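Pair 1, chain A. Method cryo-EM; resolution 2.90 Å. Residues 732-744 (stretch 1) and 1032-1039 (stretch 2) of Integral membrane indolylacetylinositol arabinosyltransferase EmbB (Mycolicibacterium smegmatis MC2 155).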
# COMPACT_ATOMS: atom_id res chain seq x y z
N GLY A 732 -32.60 -11.50 -9.12
CA GLY A 732 -31.91 -10.57 -8.25
C GLY A 732 -32.00 -9.15 -8.76
O GLY A 732 -33.09 -8.57 -8.77
N LEU A 733 -30.88 -8.57 -9.17
CA LEU A 733 -30.89 -7.23 -9.74
C LEU A 733 -31.53 -7.18 -11.12
O LEU A 733 -31.79 -6.08 -11.62
CB LEU A 733 -29.47 -6.67 -9.83
CG LEU A 733 -29.03 -5.74 -8.71
CD1 LEU A 733 -27.52 -5.57 -8.73
CD2 LEU A 733 -29.71 -4.39 -8.84
N ALA A 734 -31.79 -8.33 -11.74
CA ALA A 734 -32.38 -8.35 -13.07
C ALA A 734 -33.83 -7.88 -13.10
O ALA A 734 -34.40 -7.77 -14.18
CB ALA A 734 -32.28 -9.75 -13.67
N ASP A 735 -34.43 -7.60 -11.94
CA ASP A 735 -35.80 -7.12 -11.88
C ASP A 735 -35.90 -5.64 -11.57
O ASP A 735 -36.96 -5.05 -11.80
CB ASP A 735 -36.59 -7.90 -10.82
CG ASP A 735 -37.02 -9.27 -11.31
OD1 ASP A 735 -36.77 -9.58 -12.49
OD2 ASP A 735 -37.61 -10.03 -10.52
N ASP A 736 -34.84 -5.02 -11.05
CA ASP A 736 -34.88 -3.63 -10.62
C ASP A 736 -33.97 -2.73 -11.45
O ASP A 736 -33.78 -1.56 -11.08
CB ASP A 736 -34.50 -3.53 -9.14
CG ASP A 736 -35.51 -4.21 -8.24
OD1 ASP A 736 -36.65 -3.71 -8.14
OD2 ASP A 736 -35.17 -5.25 -7.64
N VAL A 737 -33.40 -3.23 -12.54
CA VAL A 737 -32.55 -2.44 -13.42
C VAL A 737 -33.27 -2.26 -14.74
O VAL A 737 -33.80 -3.22 -15.31
CB VAL A 737 -31.18 -3.11 -13.63
CG1 VAL A 737 -30.35 -2.32 -14.63
CG2 VAL A 737 -30.44 -3.22 -12.31
N LEU A 738 -33.31 -1.02 -15.24
CA LEU A 738 -33.98 -0.68 -16.48
C LEU A 738 -32.95 -0.27 -17.51
O LEU A 738 -32.05 0.53 -17.22
CB LEU A 738 -35.00 0.44 -16.26
CG LEU A 738 -36.02 0.21 -15.14
CD1 LEU A 738 -36.68 1.51 -14.74
CD2 LEU A 738 -37.06 -0.81 -15.57
N VAL A 739 -33.08 -0.81 -18.72
CA VAL A 739 -32.11 -0.60 -19.79
C VAL A 739 -32.81 0.06 -20.97
O VAL A 739 -33.98 -0.22 -21.25
CB VAL A 739 -31.45 -1.93 -20.22
CG1 VAL A 739 -32.48 -2.90 -20.76
CG2 VAL A 739 -30.35 -1.69 -21.24
N GLU A 740 -32.10 0.97 -21.64
CA GLU A 740 -32.61 1.62 -22.84
C GLU A 740 -32.21 0.80 -24.05
O GLU A 740 -31.02 0.80 -24.41
CB GLU A 740 -32.07 3.04 -22.97
CG GLU A 740 -32.50 3.99 -21.87
CD GLU A 740 -31.93 5.39 -22.07
OE1 GLU A 740 -31.18 5.59 -23.05
OE2 GLU A 740 -32.22 6.27 -21.24
N PRO A 741 -33.13 0.09 -24.71
CA PRO A 741 -32.76 -0.66 -25.92
C PRO A 741 -32.19 0.24 -27.00
O PRO A 741 -31.07 0.02 -27.47
CB PRO A 741 -34.09 -1.29 -26.36
CG PRO A 741 -34.91 -1.34 -25.11
CD PRO A 741 -34.54 -0.11 -24.35
N ASP A 742 -32.94 1.27 -27.39
CA ASP A 742 -32.50 2.26 -28.36
C ASP A 742 -32.45 3.62 -27.67
O ASP A 742 -33.50 4.20 -27.37
CB ASP A 742 -33.42 2.29 -29.57
CG ASP A 742 -33.10 3.42 -30.53
OD1 ASP A 742 -32.03 3.37 -31.17
OD2 ASP A 742 -33.92 4.36 -30.64
N SER A 743 -31.25 4.12 -27.43
CA SER A 743 -31.07 5.40 -26.74
C SER A 743 -31.16 6.57 -27.71
O SER A 743 -30.29 7.44 -27.75
CB SER A 743 -29.75 5.41 -25.99
OG SER A 743 -28.66 5.37 -26.89
N ASN A 744 -32.23 6.60 -28.51
CA ASN A 744 -32.51 7.71 -29.40
C ASN A 744 -33.96 8.16 -29.36
O ASN A 744 -34.26 9.24 -29.87
CB ASN A 744 -32.14 7.35 -30.85
CG ASN A 744 -30.67 7.54 -31.14
OD1 ASN A 744 -30.07 8.54 -30.74
ND2 ASN A 744 -30.07 6.59 -31.85
N VAL A 1032 -21.24 0.57 -24.64
CA VAL A 1032 -22.01 0.77 -23.41
C VAL A 1032 -23.47 1.06 -23.75
O VAL A 1032 -23.80 1.64 -24.79
CB VAL A 1032 -21.39 1.90 -22.57
CG1 VAL A 1032 -22.17 2.14 -21.28
CG2 VAL A 1032 -19.95 1.60 -22.26
N MET A 1033 -24.36 0.65 -22.84
CA MET A 1033 -25.78 0.96 -22.93
C MET A 1033 -26.19 1.80 -21.72
O MET A 1033 -25.50 1.85 -20.71
CB MET A 1033 -26.64 -0.31 -22.99
CG MET A 1033 -26.26 -1.27 -24.10
SD MET A 1033 -27.35 -2.70 -24.14
CE MET A 1033 -28.88 -1.94 -24.66
N SER A 1034 -27.34 2.47 -21.85
CA SER A 1034 -27.85 3.34 -20.81
C SER A 1034 -28.75 2.54 -19.87
O SER A 1034 -29.78 2.01 -20.29
CB SER A 1034 -28.61 4.52 -21.41
OG SER A 1034 -27.74 5.36 -22.15
N THR A 1035 -28.36 2.48 -18.60
CA THR A 1035 -29.06 1.69 -17.59
C THR A 1035 -29.26 2.53 -16.33
O THR A 1035 -28.40 3.35 -15.98
CB THR A 1035 -28.28 0.42 -17.24
OG1 THR A 1035 -26.90 0.74 -17.02
CG2 THR A 1035 -28.39 -0.60 -18.36
N TYR A 1036 -30.39 2.32 -15.66
CA TYR A 1036 -30.72 3.03 -14.44
C TYR A 1036 -31.31 2.06 -13.42
O TYR A 1036 -32.11 1.19 -13.77
CB TYR A 1036 -31.72 4.17 -14.69
CG TYR A 1036 -31.45 4.97 -15.94
CD1 TYR A 1036 -30.48 5.97 -15.95
CD2 TYR A 1036 -32.17 4.75 -17.10
CE1 TYR A 1036 -30.24 6.71 -17.09
CE2 TYR A 1036 -31.93 5.48 -18.24
CZ TYR A 1036 -30.97 6.46 -18.23
OH TYR A 1036 -30.74 7.19 -19.37
N LEU A 1037 -30.91 2.22 -12.16
CA LEU A 1037 -31.48 1.43 -11.08
C LEU A 1037 -32.82 2.03 -10.68
O LEU A 1037 -32.90 3.21 -10.33
CB LEU A 1037 -30.53 1.39 -9.89
CG LEU A 1037 -30.98 0.55 -8.70
CD1 LEU A 1037 -31.19 -0.89 -9.12
CD2 LEU A 1037 -29.96 0.63 -7.58
N SER A 1038 -33.88 1.22 -10.75
CA SER A 1038 -35.23 1.72 -10.54
C SER A 1038 -35.40 2.31 -9.14
O SER A 1038 -35.03 1.68 -8.15
CB SER A 1038 -36.24 0.60 -10.77
OG SER A 1038 -37.56 1.05 -10.50
N GLN A 1039 -35.95 3.52 -9.08
CA GLN A 1039 -36.33 4.25 -7.87
C GLN A 1039 -35.14 4.69 -7.03
O GLN A 1039 -35.35 5.35 -6.00
CB GLN A 1039 -37.29 3.44 -6.98
CG GLN A 1039 -38.57 3.02 -7.67
CD GLN A 1039 -39.43 4.19 -8.08
OE1 GLN A 1039 -39.33 5.28 -7.52
NE2 GLN A 1039 -40.29 3.98 -9.07

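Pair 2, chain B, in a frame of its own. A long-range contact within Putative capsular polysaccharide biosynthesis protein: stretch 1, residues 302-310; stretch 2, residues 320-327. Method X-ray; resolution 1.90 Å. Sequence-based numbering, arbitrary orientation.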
# COMPACT_ATOMS: atom_id res chain seq x y z
N SER B 302 9.73 -39.59 18.39
CA SER B 302 9.74 -38.74 19.59
C SER B 302 8.34 -38.18 19.86
O SER B 302 7.40 -38.38 19.11
CB SER B 302 10.74 -37.59 19.42
OG SER B 302 10.26 -36.56 18.55
N ARG B 303 8.23 -37.40 20.90
CA ARG B 303 6.98 -36.69 21.21
C ARG B 303 6.73 -35.47 20.26
O ARG B 303 5.60 -34.98 20.10
CB ARG B 303 7.11 -36.25 22.65
CG ARG B 303 5.88 -36.15 23.55
CD ARG B 303 6.34 -35.51 24.90
NE ARG B 303 7.80 -35.67 25.09
CZ ARG B 303 8.43 -36.49 25.94
NH1 ARG B 303 7.78 -37.26 26.83
NH2 ARG B 303 9.76 -36.54 25.92
N ILE B 304 7.79 -35.01 19.61
CA ILE B 304 7.71 -33.88 18.68
C ILE B 304 7.10 -34.38 17.38
O ILE B 304 7.73 -35.17 16.66
CB ILE B 304 9.10 -33.26 18.51
CG1 ILE B 304 9.53 -32.63 19.85
CG2 ILE B 304 9.12 -32.19 17.41
CD1 ILE B 304 11.00 -32.76 20.14
N HIS B 305 5.88 -33.96 17.08
CA HIS B 305 5.14 -34.35 15.86
C HIS B 305 5.01 -33.20 14.85
O HIS B 305 4.15 -32.30 15.01
CB HIS B 305 3.72 -34.82 16.21
CG HIS B 305 3.67 -35.98 17.14
ND1 HIS B 305 4.61 -36.99 17.14
CD2 HIS B 305 2.77 -36.33 18.08
CE1 HIS B 305 4.32 -37.87 18.08
NE2 HIS B 305 3.19 -37.52 18.65
N PRO B 306 5.81 -33.23 13.78
CA PRO B 306 5.69 -32.17 12.74
C PRO B 306 4.54 -32.39 11.77
O PRO B 306 4.09 -33.50 11.54
CB PRO B 306 7.02 -32.28 11.99
CG PRO B 306 7.47 -33.69 12.22
CD PRO B 306 6.84 -34.21 13.46
N LEU B 307 4.02 -31.29 11.25
CA LEU B 307 3.06 -31.38 10.18
C LEU B 307 3.81 -31.92 8.97
O LEU B 307 4.96 -31.49 8.73
CB LEU B 307 2.50 -30.01 9.76
CG LEU B 307 1.64 -29.22 10.69
CD1 LEU B 307 1.04 -28.08 9.87
CD2 LEU B 307 0.59 -30.07 11.39
N ALA B 308 3.14 -32.79 8.23
CA ALA B 308 3.76 -33.46 7.09
C ALA B 308 3.80 -32.52 5.89
O ALA B 308 2.78 -31.94 5.51
CB ALA B 308 3.04 -34.75 6.74
N HIS B 309 5.00 -32.35 5.37
CA HIS B 309 5.20 -31.55 4.17
C HIS B 309 5.09 -32.28 2.87
O HIS B 309 5.06 -31.67 1.80
CB HIS B 309 6.51 -30.77 4.28
CG HIS B 309 6.41 -29.60 5.21
ND1 HIS B 309 5.85 -28.40 4.85
CD2 HIS B 309 6.83 -29.45 6.49
CE1 HIS B 309 5.95 -27.54 5.85
NE2 HIS B 309 6.53 -28.15 6.86
N LYS B 310 5.06 -33.61 2.95
CA LYS B 310 4.90 -34.43 1.77
C LYS B 310 3.79 -35.42 2.09
O LYS B 310 3.89 -36.10 3.09
CB LYS B 310 6.22 -35.12 1.44
CG LYS B 310 6.23 -35.99 0.18
CD LYS B 310 5.40 -35.48 -1.00
CE LYS B 310 5.89 -36.10 -2.34
NZ LYS B 310 5.19 -35.64 -3.58
N LEU B 320 7.08 -23.15 6.77
CA LEU B 320 7.22 -23.28 8.24
C LEU B 320 7.34 -24.73 8.70
O LEU B 320 6.62 -25.62 8.19
CB LEU B 320 6.00 -22.71 8.93
CG LEU B 320 5.76 -21.19 8.69
CD1 LEU B 320 4.40 -20.86 9.27
CD2 LEU B 320 6.85 -20.33 9.29
N TYR B 321 8.22 -24.95 9.67
CA TYR B 321 8.28 -26.22 10.32
C TYR B 321 7.44 -26.21 11.60
O TYR B 321 7.93 -26.05 12.73
CB TYR B 321 9.71 -26.66 10.60
CG TYR B 321 9.82 -28.15 10.80
CD1 TYR B 321 9.72 -29.01 9.71
CD2 TYR B 321 9.97 -28.70 12.07
CE1 TYR B 321 9.80 -30.38 9.89
CE2 TYR B 321 10.08 -30.09 12.27
CZ TYR B 321 9.97 -30.91 11.18
OH TYR B 321 10.07 -32.24 11.36
N ILE B 322 6.16 -26.41 11.37
CA ILE B 322 5.16 -26.49 12.43
C ILE B 322 5.22 -27.86 13.12
O ILE B 322 5.22 -28.92 12.44
CB ILE B 322 3.75 -26.18 11.85
CG1 ILE B 322 3.77 -24.69 11.38
CG2 ILE B 322 2.67 -26.53 12.89
CD1 ILE B 322 2.45 -24.03 11.03
N THR B 323 5.30 -27.83 14.46
CA THR B 323 5.31 -29.04 15.27
C THR B 323 4.30 -28.90 16.35
O THR B 323 3.94 -27.78 16.75
CB THR B 323 6.67 -29.41 15.90
OG1 THR B 323 6.92 -28.65 17.11
CG2 THR B 323 7.86 -29.25 14.90
N ARG B 324 3.79 -30.04 16.79
CA ARG B 324 3.03 -30.13 18.01
C ARG B 324 3.68 -31.16 18.96
O ARG B 324 4.11 -32.22 18.51
CB ARG B 324 1.58 -30.49 17.71
CG ARG B 324 0.86 -29.45 16.87
CD ARG B 324 -0.53 -29.89 16.50
NE ARG B 324 -1.36 -30.05 17.67
CZ ARG B 324 -2.57 -30.62 17.68
NH1 ARG B 324 -3.08 -31.13 16.56
NH2 ARG B 324 -3.26 -30.71 18.82
N VAL B 325 3.81 -30.81 20.25
CA VAL B 325 4.48 -31.65 21.24
C VAL B 325 3.41 -32.43 22.01
O VAL B 325 2.58 -31.85 22.72
CB VAL B 325 5.37 -30.84 22.22
CG1 VAL B 325 6.26 -31.78 23.03
CG2 VAL B 325 6.25 -29.85 21.45
N GLU B 326 3.36 -33.74 21.79
CA GLU B 326 2.32 -34.54 22.41
C GLU B 326 2.33 -34.37 23.92
O GLU B 326 3.39 -34.42 24.54
CB GLU B 326 2.44 -36.02 22.10
CG GLU B 326 1.37 -36.85 22.82
CD GLU B 326 1.10 -38.19 22.19
OE1 GLU B 326 1.36 -38.33 20.98
OE2 GLU B 326 0.60 -39.09 22.90
N GLY B 327 1.14 -34.22 24.49
CA GLY B 327 0.98 -34.24 25.94
C GLY B 327 1.31 -32.94 26.67
O GLY B 327 1.22 -32.89 27.90
O HOH W 1 5.85 -28.94 9.60

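A short antiparallel ladder fixes where backbones lie but leaves open what fills the space around them, and the two pairs compared here illustrate the point. In each, a short strand lies against a second strand, running 159° from its direction in pair 1 and 142° in pair 2. Fourteen central residues superpose with an RMSD of 0.9 Å, although the touching segments are at least 291 residues apart in the chain of pair 1 and as few as 11 apart in pair 2.

The shared framework is a set of four backbone hydrogen bonds. At the centre, A:Leu738 and A:Tyr1036 exchange two of them, N to O at 2.9 Å in both directions; B:His305 and B:Arg324, which occupy the matching positions, do the same, with both N to O distances again 2.9 Å. On one side of this pair, A:Ser1038 N donates to A:Asp736 O at 2.8 Å, just as B:Glu326 N donates to B:Arg303 O at 3.1 Å. On the other, A:Glu740 N reaches A:Ser1034 O at 2.9 Å, and B:Leu307 N reaches B:Ile322 O at 2.9 Å. Because these bonds use main-chain atoms, they tolerate wholly different side chains, even a proline: B:Pro306 occupies the position of A:Val739, a non-hydrogen-bonded position, where no amide proton is asked to cross the ladder.

Side chains alternate between the faces. On the face of A:Val737 and A:Val739, aliphatic packing prevails: A:Val737 CG2 lies 4.0 Å from A:Leu1037 CD1, and A:Val739 CG2 lies 3.7 Å from A:Met1033 CE. In pair 2 the corresponding positions are B:Ile304 and B:Pro306, with B:Val325 and B:Thr323, the latter at the position of A:Thr1035, opposite them. Where pair 1 extends the flexible A:Met1033, pair 2 offers the ring of B:Tyr321, whose CZ comes within 3.4 Å of B:Pro306 CB.

The other face shows how a polar link can move along the same scaffold. In pair 1, A:Tyr1036 OH donates to A:Glu740 OE2 at 2.6 Å, the carboxylate lying at the ring edge. At these two positions pair 2 has B:Arg324, whose end leads away and is hydrogen-bonded elsewhere in the structure, and B:Leu307, whose CG packs 3.6 Å from B:Ile322 CG2. Its polar side-chain link instead joins the positions of A:Leu738 and A:Ser1038: B:His305 NE2 donates to B:Glu326 OE1 at 3.1 Å. In pair 1 those positions make an apolar approach, with A:Leu738 CD1 4.1 Å from A:Ser1038 CB.

In pair 2 a water at the end of the ladder donates to both B:Leu307 O, at 2.8 Å, and B:Ile322 O, at 2.9 Å, and beyond the strands B:His309 NE2 makes a weak hydrogen bond to B:Leu320 O at 2.9 Å. Backbone bonds thus set the register, and side chains of quite different chemistry complete it.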